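Local coordinates for protein predicted acetamidase/formamidase (Thermoanaerobacter tengcongensis, PDB 3TKK) that probably hydrolyses carbon-nitrogen bonds of linear amides, and binds zinc and calcium ions, at residues V91-K96 and G195-E200; N42-N47 and L108-V113; I84-K89 and L185-G190; M158-I163 and Q274-V279; F14-E19 and I146-P151. One frame throughout, in Å; residues are numbered along the deposited sequence.

Contact 1 (V91-K96 and G195-E200); sequences VLATGK and GVSGVE. With ZN (zinc ion), chain F.
A chi1 of 85° sets OG of Ser197 between its own backbone N and carbonyl carbon, facing Ala93, while a chi1 of -170° in Thr94 puts OG1 anti to the backbone N and beside Gly195. The serine hydroxyl works in both directions. It accepts from Ala93 N in a long but nearly straight bond (N to OG 3.3 Å, 168°), and it donates to Gly198 O at 2.7 Å from OG, on a lone pair in the carbonyl plane. An alanine here would probably leave Ala93 N and Gly198 O without this shared partner and let the loop shift against the strand. Thr94 OG1 donates to Gly195 O at 2.8 Å, also in plane, and a water bridges Ala93 O and Ser197 N. Past the serine, Val91 and Glu200 form an antiparallel hydrogen-bonded pair, with Glu200 N 2.9 Å from Val91 O. CD2 of Leu92 meets CG2 of Val199 at 3.9 Å, and Ile269 of the second subunit packs on both side chains. The Glu200 chain, bent at chi2, turns its carboxylate away from the strand onto zinc, with OE1 at 2.1 Å and OE2 at 2.2 Å from the metal. Gly198 N approaches OE2 from above the carboxylate plane, 2.9 Å away, consistent with holding the carboxylate as a bidentate ligand of the zinc site, to which Asp184 and His186 also contribute.

Contact 2 (N42-N47 and L108-V113); sequences NQIQSN and LYSKVV
Ser46 and Val112 mark the nearest backbone approach, with CA atoms 6.1 Å apart, and the two segments form no ladder: 108-113 is an extended strand, whereas 42-47 is an irregular loop passing beside it. The link between the backbones is made instead by the carboxamide of Asn47. Its CG lies anti to the carbonyl carbon (chi1 -77°), which lets the carboxamide bend round to the strand. OD1 accepts from Val112 N at 3.2 Å, with a fairly straight N-H (161°) tilted 29° from the plane of the amide. ND2 adds a weak bond to Ser110 O, 3.3 Å away, with its N-H well off line. Asn47 is poorly ordered, so this two-point grip is probably soft. Van der Waals packing adds to this. CG2 of Ile44 meets CG2 of Val112 at 3.6 Å, the two side chains lying alongside each other and running in opposite senses, while CD1 of Ile44 lies 3.6 Å from Ser110 OG. Ile44 also touches Val91, which ties the loop to the adjacent strand 89-95. That strand pairs with this one through Leu92 with Lys111 and Thr94 with Tyr109, so the amide of Asn47 takes up backbone groups on the opposite edge. The arrangement is that of an asparagine side chain from a loop bonding, in part weakly, to the edge of a strand of a small antiparallel sheet near the surface.

Contact 3 (I84-K89 and L185-G190); sequences IEVAEK and LHALMG. With ZN (zinc ion), chain F.
Ile84 meets Leu185 through its CG2 branch, which stands anti to the backbone N and lies 4.2 Å from Leu185 CD1. Both side chains also touch Ile134 of strand 133-138, so the isoleucine and leucine share a third apolar neighbour. CB of Glu85 points away from the other segment, and the backbone of this residue does the touching: its carbonyl O lies 3.7 Å from the same CD1 of Leu185. That methyl therefore sits against both a side chain and a peptide group. Val86 points back toward the second segment. Its CG2 lies 4.3 Å from Ala187 CB, its CG1 4.3 Å from Ala187 CA, and the CA atoms of the two residues are 6.4 Å apart, the nearest pair of the two backbones. Beyond Val86 the chain draws away, with Ala87 bonded through its backbone to Ala202, while NZ of Lys89 makes a weak bond to Gln45 O. The side-chain part of the contact is thus carried by alternate residues of the strand, Ile84 and Val86, and by dispersion forces, with approaches near 4 Å and a modest 177 Å² buried. On the other segment the alternation has a further consequence. Leu185 faces the strand, while His186 points away and places NE2 2.1 Å from the zinc ion, which also holds a water. This is face-to-face packing of strand 76-86 from the nine-stranded sheet against strand 180-186 from the second mixed sheet, with the metal ligand on the far side of that strand.

Contact 4 (M158-I163 and Q274-V279); sequences MDTTLI and QISQVV. With CA (calcium ion), chain G.
Thr160 carries the bond to Ser276, and its side chain can be followed outward. CB lies 3.5 Å from Ser276 OG. With OG1 anti to the carbonyl carbon (chi1 -66°), the hydroxyl accepts a hydrogen bond from Ser276 OG at 2.7 Å and donates one to Met158 O, 2.9 Å from OG1, approaching from 61° above that carbonyl plane. The other branch, CG2, stands 3.6 Å from Ser276 OG, so both arms of the threonine meet the serine oxygen from the same side. Ser276 OG also receives a bond from Arg286, making a relay to a main-chain carbonyl. A valine in place of Thr160 would probably leave Ser276 OG without its acceptor and Met158 O without this donor. The first segment contains a type I turn, Thr160 to Ile163, and the second a classic beta bulge in which Ser276 and Gln277 both face Thr284 of strand 283-290. The bulge turns both side chains toward the loop: CB of Ser276 lies 3.5 Å from Met158 O, and CG of Gln277 lies 3.9 Å from CB of Asp159. NE2 of Gln277 bonds Leu282 O and the Thr284 hydroxyl, beyond the two segments, while OE1 accepts from Val279 N and Asp280 N. The Asp159 carboxylate chelates calcium unevenly, OD1 at 2.3 Å and OD2 at 2.6 Å from the ion, which Asn157, Asp184 and three waters also bind.

Contact 5 (F14-E19 and I146-P151); sequences FAFSKE and INCGTP
Ile146 O is gripped by Phe16 N at 2.8 Å in a bond of 155°, the donor standing above the carbonyl plane. The same oxygen lies near the plane of the Phe16 ring at its edge, and 3.5 Å from Ala15 CA. The return bond, Ile146 N to Phe16 O, is 3.0 Å long and almost straight at 171°, which makes Phe16 and Ile146 an antiparallel hydrogen-bonded pair. In the adjoining non-hydrogen-bonded pair, Ala15 and Asn147, Ala15 CB meets Asn147 CA at 3.7 Å. Together they make a two-stranded ribbon. Cys148, with SG anti to the carbonyl carbon, brings its sulfur 3.8 Å from CE1 of Phe16. SG lies 4.7 Å from the Phe16 ring centroid and 56° off the normal, an oblique sulfur-aromatic contact, though the sulfur's place is less sure, being too close to a backbone oxygen in the model; the ring also meets that of His154. Asn147 holds CG anti to its backbone N, and OD1 accepts from Gly149 N at 3.1 Å. This Asx turn coincides with a type I turn from Asn147 to Thr150, closed by Thr150 N to Asn147 O at 2.8 Å. Within the bend, Gly149 O accepts from ND2 of Asn157, whose OD1 binds calcium. Main-chain bonds thus set the register, while the Asn147 amide and the turn are consistent with shaping a loop in the second shell of the calcium site.

How the contacts relate
Contacts 1, 3 and 4 surround the neighbouring zinc and calcium ions, with centres 13 to 15 Å apart. Contacts 1 and 3 each supply a zinc ligand, contact 4 supplies a calcium ligand, and one water belongs to all three. Contact 2 lies farther out, about 10 Å from contact 1 between centres, and the two share the sheet of strands 89-95 and 108-116. Contact 5, about 18 Å from contact 4 and 25 Å from contact 2, closes the longest loop of the five contacts, and contact 2 is nested inside it. Contacts 1 and 3 alternate along the sequence, as do 1 and 4, so distant chain parts converge on one metal centre beside the second subunit.

Contact 1 (V91-K96 and G195-E200)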
# COMPACT_ATOMS: atom_id res chain seq x y z
N VAL A 91 14.16 16.69 11.71
CA VAL A 91 15.24 15.78 11.96
C VAL A 91 14.89 14.46 11.32
O VAL A 91 13.71 14.06 11.36
CB VAL A 91 15.28 15.53 13.47
CG1 VAL A 91 16.44 14.59 13.83
CG2 VAL A 91 15.48 16.97 14.21
N LEU A 92 15.91 13.79 10.75
CA LEU A 92 15.79 12.48 10.18
C LEU A 92 16.63 11.63 11.12
O LEU A 92 17.77 12.07 11.51
CB LEU A 92 16.45 12.45 8.77
CG LEU A 92 15.53 13.24 7.88
CD1 LEU A 92 16.22 13.66 6.66
CD2 LEU A 92 14.37 12.26 7.57
N ALA A 93 16.14 10.43 11.42
CA ALA A 93 16.81 9.43 12.27
C ALA A 93 16.76 8.07 11.68
O ALA A 93 15.74 7.64 11.08
CB ALA A 93 16.20 9.44 13.71
N THR A 94 17.88 7.32 11.83
CA THR A 94 17.80 5.87 11.57
C THR A 94 18.95 5.20 12.27
O THR A 94 19.59 5.83 13.05
CB THR A 94 17.94 5.56 10.07
OG1 THR A 94 17.61 4.18 9.82
CG2 THR A 94 19.36 5.89 9.51
N GLY A 95 19.26 3.95 11.97
CA GLY A 95 20.44 3.36 12.61
C GLY A 95 20.36 1.89 12.87
O GLY A 95 19.41 1.25 12.43
N LYS A 96 21.37 1.31 13.55
CA LYS A 96 21.36 -0.13 13.78
C LYS A 96 20.04 -0.64 14.41
O LYS A 96 19.56 -0.11 15.44
CB LYS A 96 22.48 -0.48 14.74
CG LYS A 96 22.90 -1.87 14.66
CD LYS A 96 23.84 -2.16 15.86
CE LYS A 96 24.62 -3.45 15.57
NZ LYS A 96 23.72 -4.07 14.55
N GLY A 195 12.71 3.71 7.10
CA GLY A 195 14.00 4.06 7.75
C GLY A 195 13.84 4.20 9.28
O GLY A 195 14.79 4.37 10.00
N VAL A 196 12.58 4.20 9.74
CA VAL A 196 12.18 4.41 11.16
C VAL A 196 11.51 5.79 11.41
O VAL A 196 10.64 5.96 12.30
CB VAL A 196 13.27 4.07 12.20
CG1 VAL A 196 14.09 5.27 12.76
CG2 VAL A 196 12.61 3.39 13.48
N SER A 197 11.85 6.80 10.64
CA SER A 197 11.29 8.07 11.01
C SER A 197 10.84 8.83 9.78
O SER A 197 11.09 8.53 8.65
CB SER A 197 12.31 9.04 11.76
OG SER A 197 13.04 9.72 10.65
N GLY A 198 10.12 9.88 10.05
CA GLY A 198 9.69 10.87 9.06
C GLY A 198 10.65 12.03 9.11
O GLY A 198 11.68 11.92 9.72
N VAL A 199 10.42 13.09 8.34
CA VAL A 199 11.03 14.38 8.63
C VAL A 199 10.29 14.96 9.91
O VAL A 199 9.21 15.63 9.85
CB VAL A 199 11.03 15.35 7.42
CG1 VAL A 199 11.76 16.75 7.83
CG2 VAL A 199 11.68 14.72 6.13
N GLU A 200 10.89 14.69 11.07
CA GLU A 200 10.29 14.93 12.38
C GLU A 200 10.35 16.44 12.66
O GLU A 200 11.41 17.06 12.67
CB GLU A 200 11.07 14.21 13.45
CG GLU A 200 11.15 12.69 13.25
CD GLU A 200 9.79 11.98 13.24
OE1 GLU A 200 8.79 12.53 13.82
OE2 GLU A 200 9.66 10.77 12.76
ZN ZN F . 7.65 10.73 13.70
O HOH W 1 14.12 7.29 8.86
O HOH W 2 7.67 8.71 13.49

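Contact 2 (N42-N47 and L108-V113)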
# COMPACT_ATOMS: atom_id res chain seq x y z
N ASN A 42 11.64 17.92 20.82
CA ASN A 42 12.62 18.97 20.46
C ASN A 42 14.06 18.78 21.05
O ASN A 42 14.75 19.77 21.25
CB ASN A 42 12.07 20.36 20.86
CG ASN A 42 10.80 20.74 20.07
OD1 ASN A 42 10.19 21.79 20.32
ND2 ASN A 42 10.40 19.89 19.10
N GLN A 43 14.50 17.54 21.35
CA GLN A 43 15.80 17.30 22.01
C GLN A 43 17.02 17.31 21.04
O GLN A 43 18.16 17.40 21.49
CB GLN A 43 15.77 16.01 22.83
CG GLN A 43 14.94 16.13 24.11
CD GLN A 43 14.94 14.83 24.90
OE1 GLN A 43 14.16 13.90 24.62
NE2 GLN A 43 15.84 14.73 25.89
N ILE A 44 16.74 17.18 19.73
CA ILE A 44 17.74 17.35 18.65
C ILE A 44 17.38 18.59 17.84
O ILE A 44 16.48 18.57 16.99
CB ILE A 44 17.80 16.15 17.66
CG1 ILE A 44 18.09 14.80 18.36
CG2 ILE A 44 18.80 16.46 16.48
CD1 ILE A 44 18.56 13.72 17.34
N GLN A 45 18.11 19.67 18.10
CA GLN A 45 17.88 20.94 17.44
C GLN A 45 19.02 21.24 16.49
O GLN A 45 18.93 22.13 15.64
CB GLN A 45 17.78 22.04 18.50
CG GLN A 45 16.49 21.97 19.28
CD GLN A 45 16.70 22.53 20.62
OE1 GLN A 45 16.31 21.94 21.62
NE2 GLN A 45 17.37 23.67 20.67
N SER A 46 20.11 20.51 16.65
CA SER A 46 21.30 20.76 15.86
C SER A 46 22.07 19.45 15.74
O SER A 46 21.84 18.51 16.50
CB SER A 46 22.16 21.85 16.50
OG SER A 46 23.48 21.80 16.01
N ASN A 47 22.98 19.39 14.76
CA ASN A 47 23.90 18.28 14.70
C ASN A 47 25.08 18.44 15.63
O ASN A 47 24.96 18.96 16.75
CB ASN A 47 24.42 18.11 13.26
CG ASN A 47 23.40 17.43 12.32
OD1 ASN A 47 22.82 18.08 11.43
ND2 ASN A 47 23.20 16.10 12.49
N LEU A 108 23.96 4.88 15.59
CA LEU A 108 22.72 5.60 15.56
C LEU A 108 22.92 6.87 14.69
O LEU A 108 23.95 7.50 14.76
CB LEU A 108 22.32 6.02 17.00
CG LEU A 108 20.80 6.01 17.23
CD1 LEU A 108 19.89 6.77 16.14
CD2 LEU A 108 20.32 4.52 17.35
N TYR A 109 21.93 7.25 13.90
CA TYR A 109 22.15 8.32 12.96
C TYR A 109 21.08 9.31 13.19
O TYR A 109 19.97 8.90 13.48
CB TYR A 109 21.93 7.80 11.54
CG TYR A 109 21.98 8.85 10.43
CD1 TYR A 109 23.19 9.24 9.87
CD2 TYR A 109 20.82 9.42 9.92
CE1 TYR A 109 23.26 10.20 8.81
CE2 TYR A 109 20.87 10.37 8.84
CZ TYR A 109 22.10 10.71 8.30
OH TYR A 109 22.12 11.60 7.25
N SER A 110 21.42 10.61 13.11
CA SER A 110 20.40 11.65 12.86
C SER A 110 20.97 12.75 12.00
O SER A 110 22.17 12.98 11.97
CB SER A 110 19.93 12.31 14.16
OG SER A 110 21.02 12.96 14.79
N LYS A 111 20.09 13.45 11.27
CA LYS A 111 20.49 14.56 10.46
C LYS A 111 19.45 15.63 10.62
O LYS A 111 18.23 15.36 10.39
CB LYS A 111 20.43 14.18 9.00
CG LYS A 111 20.99 15.28 8.08
CD LYS A 111 20.94 14.75 6.68
CE LYS A 111 22.15 15.33 6.00
NZ LYS A 111 22.36 16.73 6.56
N VAL A 112 19.89 16.84 10.94
CA VAL A 112 18.91 17.93 11.05
C VAL A 112 18.89 18.56 9.66
O VAL A 112 19.94 18.79 9.13
CB VAL A 112 19.41 19.00 12.06
CG1 VAL A 112 18.61 20.31 11.98
CG2 VAL A 112 19.35 18.43 13.47
N VAL A 113 17.71 18.80 9.09
CA VAL A 113 17.58 19.42 7.78
C VAL A 113 16.80 20.74 7.85
O VAL A 113 15.84 20.86 8.61
CB VAL A 113 16.86 18.50 6.80
CG1 VAL A 113 17.77 17.34 6.52
CG2 VAL A 113 15.60 17.86 7.44

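Contact 3 (I84-K89 and L185-G190)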
# COMPACT_ATOMS: atom_id res chain seq x y z
N ILE A 84 -1.96 22.45 8.65
CA ILE A 84 -0.81 21.98 9.45
C ILE A 84 0.37 22.92 9.13
O ILE A 84 0.76 23.03 7.96
CB ILE A 84 -0.44 20.55 9.03
CG1 ILE A 84 -1.56 19.59 9.33
CG2 ILE A 84 0.79 19.95 9.73
CD1 ILE A 84 -1.14 18.13 8.94
N GLU A 85 0.95 23.60 10.12
CA GLU A 85 2.19 24.30 9.83
C GLU A 85 3.37 23.66 10.47
O GLU A 85 3.23 23.07 11.58
CB GLU A 85 2.02 25.80 10.21
CG GLU A 85 0.86 26.39 9.40
CD GLU A 85 0.20 27.66 10.06
OE1 GLU A 85 -1.05 27.89 9.87
OE2 GLU A 85 0.94 28.42 10.75
N VAL A 86 4.50 23.57 9.77
CA VAL A 86 5.61 22.83 10.33
C VAL A 86 6.77 23.85 10.57
O VAL A 86 6.92 24.83 9.89
CB VAL A 86 6.08 21.63 9.47
CG1 VAL A 86 4.86 20.64 9.23
CG2 VAL A 86 6.73 22.17 8.13
N ALA A 87 7.61 23.56 11.57
CA ALA A 87 8.79 24.37 11.82
C ALA A 87 9.77 24.38 10.64
O ALA A 87 9.67 23.53 9.73
CB ALA A 87 9.44 24.04 13.06
N GLU A 88 10.69 25.35 10.63
CA GLU A 88 11.66 25.51 9.51
C GLU A 88 12.86 24.58 9.59
O GLU A 88 13.76 24.63 8.75
CB GLU A 88 12.10 27.00 9.39
CG GLU A 88 12.54 27.45 10.64
CD GLU A 88 12.98 28.91 10.66
OE1 GLU A 88 14.08 29.20 10.12
OE2 GLU A 88 12.22 29.73 11.23
N LYS A 89 12.91 23.73 10.60
CA LYS A 89 13.88 22.65 10.52
C LYS A 89 13.26 21.33 10.98
O LYS A 89 12.21 21.36 11.59
CB LYS A 89 15.10 22.91 11.35
CG LYS A 89 14.97 22.54 12.78
CD LYS A 89 16.00 23.44 13.53
CE LYS A 89 15.46 23.76 14.93
NZ LYS A 89 15.46 22.53 15.73
N LEU A 185 4.31 15.51 14.30
CA LEU A 185 4.17 15.94 12.97
C LEU A 185 5.38 15.57 12.12
O LEU A 185 6.53 15.46 12.66
CB LEU A 185 3.88 17.50 12.80
CG LEU A 185 2.83 18.21 13.69
CD1 LEU A 185 2.70 19.85 13.42
CD2 LEU A 185 1.50 17.61 13.58
N HIS A 186 5.10 15.43 10.79
CA HIS A 186 6.19 15.08 9.82
C HIS A 186 6.02 16.05 8.71
O HIS A 186 4.89 16.29 8.38
CB HIS A 186 6.14 13.67 9.22
CG HIS A 186 6.24 12.57 10.23
ND1 HIS A 186 5.65 11.35 10.06
CD2 HIS A 186 6.92 12.49 11.39
CE1 HIS A 186 5.82 10.62 11.14
NE2 HIS A 186 6.60 11.30 11.96
N ALA A 187 7.10 16.71 8.29
CA ALA A 187 7.01 17.54 7.09
C ALA A 187 6.84 16.70 5.78
O ALA A 187 6.46 17.23 4.71
CB ALA A 187 8.33 18.31 6.97
N LEU A 188 7.19 15.44 5.85
CA LEU A 188 7.23 14.47 4.75
C LEU A 188 7.47 13.07 5.32
O LEU A 188 8.31 12.93 6.12
CB LEU A 188 8.43 14.70 3.87
CG LEU A 188 8.36 14.01 2.47
CD1 LEU A 188 7.01 14.17 1.71
CD2 LEU A 188 9.64 14.46 1.63
N MET A 189 6.79 12.07 4.77
CA MET A 189 7.06 10.66 5.17
C MET A 189 6.44 9.81 4.04
O MET A 189 5.38 10.16 3.49
CB MET A 189 6.35 10.33 6.54
CG MET A 189 6.74 8.87 7.09
SD MET A 189 5.53 8.37 8.32
CE MET A 189 4.24 7.89 7.19
N GLY A 190 7.06 8.69 3.70
CA GLY A 190 6.45 7.75 2.84
C GLY A 190 5.79 6.60 3.53
O GLY A 190 6.19 6.13 4.64
ZN ZN F . 7.65 10.73 13.70
O HOH W 2 7.67 8.71 13.49

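Contact 4 (M158-I163 and Q274-V279)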
# COMPACT_ATOMS: atom_id res chain seq x y z
N MET A 158 -0.06 6.01 14.55
CA MET A 158 -0.49 5.33 13.35
C MET A 158 0.34 5.69 12.08
O MET A 158 0.17 5.00 11.09
CB MET A 158 -1.95 5.67 13.07
CG MET A 158 -2.93 5.38 14.13
SD MET A 158 -4.65 5.72 13.66
CE MET A 158 -4.62 7.47 14.01
N ASP A 159 1.11 6.82 12.10
CA ASP A 159 2.03 7.26 11.01
C ASP A 159 1.39 6.97 9.69
O ASP A 159 1.95 6.30 8.77
CB ASP A 159 3.42 6.64 11.08
CG ASP A 159 4.29 7.20 12.26
OD1 ASP A 159 4.06 8.30 12.83
OD2 ASP A 159 5.06 6.40 12.82
N THR A 160 0.22 7.60 9.54
CA THR A 160 -0.56 7.49 8.32
C THR A 160 -0.55 8.75 7.44
O THR A 160 -1.00 9.81 7.90
CB THR A 160 -2.02 7.03 8.73
OG1 THR A 160 -1.96 5.67 9.28
CG2 THR A 160 -2.90 7.09 7.47
N THR A 161 -0.08 8.66 6.16
CA THR A 161 0.25 9.79 5.38
C THR A 161 -1.07 10.47 5.03
O THR A 161 -1.07 11.67 4.80
CB THR A 161 0.89 9.33 3.96
OG1 THR A 161 0.11 8.20 3.50
CG2 THR A 161 2.49 8.86 4.24
N LEU A 162 -2.18 9.74 5.03
CA LEU A 162 -3.46 10.39 4.72
C LEU A 162 -3.86 11.55 5.75
O LEU A 162 -4.83 12.23 5.51
CB LEU A 162 -4.59 9.31 4.68
CG LEU A 162 -4.42 8.12 3.65
CD1 LEU A 162 -5.72 7.22 3.69
CD2 LEU A 162 -4.05 8.77 2.28
N ILE A 163 -3.38 11.48 7.03
CA ILE A 163 -3.81 12.45 8.03
C ILE A 163 -3.08 13.75 7.79
O ILE A 163 -2.03 13.92 8.37
CB ILE A 163 -3.59 11.82 9.48
CG1 ILE A 163 -4.38 10.50 9.45
CG2 ILE A 163 -4.13 12.86 10.59
CD1 ILE A 163 -4.36 9.57 10.95
N GLN A 274 -3.42 -0.96 1.92
CA GLN A 274 -2.29 -0.01 1.78
C GLN A 274 -1.57 -0.12 3.12
O GLN A 274 -2.09 -0.70 4.11
CB GLN A 274 -2.83 1.39 1.54
CG GLN A 274 -3.61 1.49 0.22
CD GLN A 274 -3.93 2.93 -0.16
OE1 GLN A 274 -4.18 3.72 0.75
NE2 GLN A 274 -3.96 3.28 -1.51
N ILE A 275 -0.33 0.35 3.14
CA ILE A 275 0.50 0.28 4.29
C ILE A 275 0.76 1.69 4.85
O ILE A 275 1.07 2.69 4.07
CB ILE A 275 1.87 -0.38 3.90
CG1 ILE A 275 1.70 -1.91 3.64
CG2 ILE A 275 2.90 -0.30 5.06
CD1 ILE A 275 2.94 -2.46 2.86
N SER A 276 0.64 1.78 6.18
CA SER A 276 1.00 3.05 6.88
C SER A 276 2.36 3.00 7.41
O SER A 276 3.11 3.82 6.98
CB SER A 276 -0.01 3.51 7.91
OG SER A 276 -1.32 3.88 7.30
N GLN A 277 2.69 1.96 8.31
CA GLN A 277 4.03 1.91 8.79
C GLN A 277 4.31 0.53 9.19
O GLN A 277 3.39 -0.20 9.69
CB GLN A 277 4.32 2.87 10.02
CG GLN A 277 3.39 2.77 11.22
CD GLN A 277 3.75 1.58 12.08
OE1 GLN A 277 4.95 1.17 12.09
NE2 GLN A 277 2.82 1.21 13.00
N VAL A 278 5.60 0.13 8.98
CA VAL A 278 6.02 -1.23 9.44
C VAL A 278 7.10 -1.20 10.45
O VAL A 278 7.72 -2.20 10.69
CB VAL A 278 6.53 -2.04 8.23
CG1 VAL A 278 5.38 -2.11 7.20
CG2 VAL A 278 7.71 -1.25 7.50
N VAL A 279 7.28 -0.11 11.17
CA VAL A 279 8.50 -0.12 11.92
C VAL A 279 8.10 0.14 13.44
O VAL A 279 8.98 0.21 14.27
CB VAL A 279 9.39 1.15 11.43
CG1 VAL A 279 9.84 1.04 9.92
CG2 VAL A 279 8.73 2.44 11.64
CA CA G . 5.52 8.13 14.65
O HOH W 2 7.67 8.71 13.49
O HOH W 3 6.71 8.47 16.81
O HOH W 4 7.01 6.25 15.22

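Contact 5 (F14-E19 and I146-P151)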
# COMPACT_ATOMS: atom_id res chain seq x y z
N PHE A 14 2.42 11.45 27.53
CA PHE A 14 3.31 10.50 26.90
C PHE A 14 2.56 9.17 26.62
O PHE A 14 3.07 8.32 25.94
CB PHE A 14 4.57 10.28 27.83
CG PHE A 14 5.50 11.50 27.78
CD1 PHE A 14 6.29 11.71 26.63
CD2 PHE A 14 5.45 12.47 28.78
CE1 PHE A 14 7.09 12.83 26.54
CE2 PHE A 14 6.21 13.62 28.70
CZ PHE A 14 7.06 13.82 27.58
N ALA A 15 1.40 8.96 27.24
CA ALA A 15 0.65 7.74 26.95
C ALA A 15 -0.79 8.13 26.86
O ALA A 15 -1.19 9.06 27.58
CB ALA A 15 0.88 6.68 28.13
N PHE A 16 -1.59 7.44 26.03
CA PHE A 16 -3.08 7.76 25.96
C PHE A 16 -3.72 7.03 27.12
O PHE A 16 -3.54 5.80 27.24
CB PHE A 16 -3.68 7.36 24.61
CG PHE A 16 -3.28 8.27 23.51
CD1 PHE A 16 -2.00 8.23 22.97
CD2 PHE A 16 -4.18 9.25 23.04
CE1 PHE A 16 -1.64 9.18 21.90
CE2 PHE A 16 -3.85 10.17 22.02
CZ PHE A 16 -2.54 10.14 21.49
N SER A 17 -4.38 7.76 28.02
CA SER A 17 -4.87 7.05 29.21
C SER A 17 -6.11 7.78 29.66
O SER A 17 -6.17 9.02 29.60
CB SER A 17 -3.82 7.05 30.35
OG SER A 17 -4.49 6.64 31.57
N LYS A 18 -7.09 7.03 30.12
CA LYS A 18 -8.34 7.64 30.61
C LYS A 18 -8.09 8.47 31.86
O LYS A 18 -8.95 9.26 32.25
CB LYS A 18 -9.37 6.57 31.00
CG LYS A 18 -8.92 5.67 32.14
CD LYS A 18 -10.09 4.77 32.52
CE LYS A 18 -9.57 3.49 33.08
NZ LYS A 18 -9.44 3.69 34.65
N GLU A 19 -6.92 8.25 32.47
CA GLU A 19 -6.53 8.88 33.76
C GLU A 19 -5.92 10.28 33.60
O GLU A 19 -5.82 11.01 34.58
CB GLU A 19 -5.54 8.02 34.52
CG GLU A 19 -6.11 6.60 34.81
CD GLU A 19 -7.34 6.70 35.73
OE1 GLU A 19 -7.29 7.47 36.69
OE2 GLU A 19 -8.37 6.01 35.51
N ILE A 146 -1.87 3.33 27.15
CA ILE A 146 -1.09 2.94 26.00
C ILE A 146 -0.10 4.01 25.57
O ILE A 146 -0.45 5.05 25.09
CB ILE A 146 -1.98 2.42 24.83
CG1 ILE A 146 -2.78 1.17 25.31
CG2 ILE A 146 -1.10 2.04 23.57
CD1 ILE A 146 -3.93 0.66 24.32
N ASN A 147 1.17 3.73 25.76
CA ASN A 147 2.21 4.66 25.32
C ASN A 147 2.01 5.27 23.93
O ASN A 147 1.73 4.53 22.98
CB ASN A 147 3.54 3.89 25.34
CG ASN A 147 4.74 4.79 25.19
OD1 ASN A 147 5.22 5.09 24.06
ND2 ASN A 147 5.26 5.25 26.33
N CYS A 148 2.21 6.62 23.84
CA CYS A 148 2.19 7.42 22.62
C CYS A 148 2.77 6.85 21.36
O CYS A 148 2.30 7.17 20.29
CB CYS A 148 2.86 8.79 22.91
SG CYS A 148 1.61 9.68 23.76
N GLY A 149 3.81 6.04 21.50
CA GLY A 149 4.48 5.37 20.35
C GLY A 149 3.76 4.12 19.84
O GLY A 149 4.23 3.49 18.89
N THR A 150 2.66 3.71 20.47
CA THR A 150 1.98 2.47 20.01
C THR A 150 0.60 2.83 19.45
O THR A 150 -0.12 3.65 20.05
CB THR A 150 1.82 1.58 21.22
OG1 THR A 150 3.14 1.15 21.62
CG2 THR A 150 0.98 0.33 20.95
N PRO A 151 0.26 2.36 18.25
CA PRO A 151 -1.15 2.53 17.81
C PRO A 151 -2.13 1.53 18.26
O PRO A 151 -1.77 0.37 18.49
CB PRO A 151 -1.09 2.36 16.30
CG PRO A 151 0.11 1.52 16.01
CD PRO A 151 1.08 1.63 17.26